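Local coordinates for putative drug/sodium antiporter (Escherichia coli, PDB 4Z3N), which probably acts as a multidrug and toxin extrusion (MATE) family antiporter, moving the genotoxin colibactin across the cell membrane, at residues Ala21-Asp25 with Thr315-Asn320. Sequence-based numbering, arbitrary orientation.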
ATOM      1  N   ALA A  21      13.997  20.160   8.202  1.00 54.61           N
ATOM      2  CA  ALA A  21      13.469  21.437   8.695  1.00 51.01           C
ATOM      3  C   ALA A  21      11.951  21.506   8.882  1.00 48.74           C
ATOM      4  O   ALA A  21      11.182  21.057   8.028  1.00 50.07           O
ATOM      5  CB  ALA A  21      13.904  22.547   7.754  1.00 54.72           C
ATOM      6  N   GLY A  22      11.541  22.093  10.009  1.00 47.86           N
ATOM      7  CA  GLY A  22      10.140  22.352  10.318  1.00 40.56           C
ATOM      8  C   GLY A  22       9.488  21.219  11.093  1.00 45.25           C
ATOM      9  O   GLY A  22       8.294  21.272  11.428  1.00 37.24           O
ATOM     10  N   MET A  23      10.281  20.187  11.374  1.00 41.37           N
ATOM     11  CA  MET A  23       9.786  18.961  11.983  1.00 37.41           C
ATOM     12  C   MET A  23       9.198  19.183  13.375  1.00 38.34           C
ATOM     13  O   MET A  23       8.062  18.791  13.661  1.00 36.81           O
ATOM     14  CB  MET A  23      10.915  17.925  12.062  1.00 35.21           C
ATOM     15  CG  MET A  23      10.508  16.590  12.686  1.00 35.41           C
ATOM     16  SD  MET A  23       9.171  15.706  11.820  1.00 31.50           S
ATOM     17  CE  MET A  23       9.989  15.265  10.286  1.00 32.97           C
ATOM     18  N   PHE A  24      10.006  19.753  14.259  1.00 38.29           N
ATOM     19  CA  PHE A  24       9.587  19.970  15.634  1.00 35.89           C
ATOM     20  C   PHE A  24       8.833  21.278  15.868  1.00 39.50           C
ATOM     21  O   PHE A  24       7.914  21.313  16.688  1.00 41.81           O
ATOM     22  CB  PHE A  24      10.816  19.828  16.532  1.00 31.75           C
ATOM     23  CG  PHE A  24      11.573  18.552  16.260  1.00 31.44           C
ATOM     24  CD1 PHE A  24      11.022  17.320  16.616  1.00 32.12           C
ATOM     25  CD2 PHE A  24      12.773  18.570  15.563  1.00 31.51           C
ATOM     26  CE1 PHE A  24      11.676  16.132  16.332  1.00 29.12           C
ATOM     27  CE2 PHE A  24      13.445  17.384  15.266  1.00 31.76           C
ATOM     28  CZ  PHE A  24      12.893  16.161  15.653  1.00 32.15           C
ATOM     29  N   ASP A  25       9.248  22.371  15.232  1.00 44.10           N
ATOM     30  CA  ASP A  25       8.548  23.644  15.465  1.00 46.58           C
ATOM     31  C   ASP A  25       7.660  24.200  14.345  1.00 42.60           C
ATOM     32  O   ASP A  25       6.902  25.134  14.579  1.00 57.54           O
ATOM     33  CB  ASP A  25       9.566  24.732  15.870  1.00 53.58           C
ATOM     34  CG  ASP A  25      10.622  25.003  14.789  1.00 69.66           C
ATOM     35  OD1 ASP A  25      10.635  24.307  13.744  1.00 66.71           O
ATOM     36  OD2 ASP A  25      11.444  25.922  14.991  1.00 78.14           O
ATOM     37  N   THR A 315       6.671   9.479   9.585  1.00 31.53           N
ATOM     38  CA  THR A 315       7.866  10.218   9.942  1.00 33.86           C
ATOM     39  C   THR A 315       7.645  11.343  10.958  1.00 33.17           C
ATOM     40  O   THR A 315       8.447  11.509  11.888  1.00 30.15           O
ATOM     41  CB  THR A 315       8.470  10.811   8.712  1.00 31.11           C
ATOM     42  OG1 THR A 315       8.414   9.824   7.673  1.00 35.77           O
ATOM     43  CG2 THR A 315       9.903  11.219   8.990  1.00 30.31           C
ATOM     44  N   VAL A 316       6.574  12.111  10.769  1.00 28.26           N
ATOM     45  CA  VAL A 316       6.297  13.241  11.641  1.00 28.26           C
ATOM     46  C   VAL A 316       5.805  12.766  13.016  1.00 33.56           C
ATOM     47  O   VAL A 316       6.231  13.294  14.053  1.00 27.94           O
ATOM     48  CB  VAL A 316       5.266  14.199  11.011  1.00 25.18           C
ATOM     49  CG1 VAL A 316       4.825  15.236  12.028  1.00 23.31           C
ATOM     50  CG2 VAL A 316       5.853  14.863   9.774  1.00 27.50           C
ATOM     51  N   VAL A 317       4.933  11.759  13.028  1.00 29.95           N
ATOM     52  CA  VAL A 317       4.472  11.196  14.288  1.00 26.88           C
ATOM     53  C   VAL A 317       5.618  10.473  14.969  1.00 30.77           C
ATOM     54  O   VAL A 317       5.869  10.681  16.154  1.00 29.89           O
ATOM     55  CB  VAL A 317       3.298  10.216  14.107  1.00 29.04           C
ATOM     56  CG1 VAL A 317       2.963   9.521  15.445  1.00 23.92           C
ATOM     57  CG2 VAL A 317       2.075  10.944  13.523  1.00 26.70           C
ATOM     58  N   GLY A 318       6.325   9.632  14.216  1.00 30.08           N
ATOM     59  CA  GLY A 318       7.418   8.860  14.782  1.00 27.79           C
ATOM     60  C   GLY A 318       8.512   9.716  15.423  1.00 34.81           C
ATOM     61  O   GLY A 318       8.984   9.415  16.530  1.00 34.09           O
ATOM     62  N   GLN A 319       8.921  10.776  14.723  1.00 33.28           N
ATOM     63  CA  GLN A 319       9.994  11.656  15.177  1.00 30.29           C
ATOM     64  C   GLN A 319       9.577  12.590  16.310  1.00 31.51           C
ATOM     65  O   GLN A 319      10.325  12.785  17.271  1.00 34.44           O
ATOM     66  CB  GLN A 319      10.544  12.469  14.004  1.00 32.71           C
ATOM     67  CG  GLN A 319      11.528  11.671  13.133  1.00 31.52           C
ATOM     68  CD  GLN A 319      12.438  12.558  12.329  1.00 27.62           C
ATOM     69  OE1 GLN A 319      12.423  13.770  12.495  1.00 34.38           O
ATOM     70  NE2 GLN A 319      13.244  11.964  11.458  1.00 31.08           N
ATOM     71  N   ASN A 320       8.385  13.160  16.224  1.00 33.57           N
ATOM     72  CA  ASN A 320       7.902  13.985  17.330  1.00 33.09           C
ATOM     73  C   ASN A 320       7.587  13.160  18.573  1.00 32.94           C
ATOM     74  O   ASN A 320       7.641  13.654  19.699  1.00 32.96           O
ATOM     75  CB  ASN A 320       6.668  14.768  16.912  1.00 28.55           C
ATOM     76  CG  ASN A 320       7.003  15.947  16.065  1.00 29.23           C
ATOM     77  OD1 ASN A 320       7.149  17.049  16.575  1.00 37.50           O
ATOM     78  ND2 ASN A 320       7.132  15.735  14.762  1.00 32.50           N
TER
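Met-23 lays its side chain along one face of helix 286-322, overlapping Thr-315, Val-316, Gln-319 and Asn-320, and loses 94 Å² of surface to them. Met-23 SD sits 4.0 Å from Val-316 CG2 and 3.6 Å from Asn-320 ND2, while Met-23 CG lies 3.4 Å from Gln-319 OE1. Asn-320 turns its amide back along the helix: ND2 donates to Val-316 O at 2.7 Å and, weakly, to Met-23 O at 3.4 Å (154°). Arg-328 also donates to that carbonyl. MATE transporters have twelve transmembrane helices in two six-helix lobes; by predicted order helix 28-56 is the first and helix 286-322 carries the eighth, so the contact probably joins the N-terminal end of the first lobe to the second. Phe-24 borders the patch, its ring edge directed at Gln-319 O (Phe-24 CE1 to Gln-319 O, 3.7 Å), while its ring also meets that of His-323. NE2 of Gln-319 hydrogen-bonds to Gly-177 O, and OG1 of Thr-315 to Gln-176 O, at the end of helix 162-177.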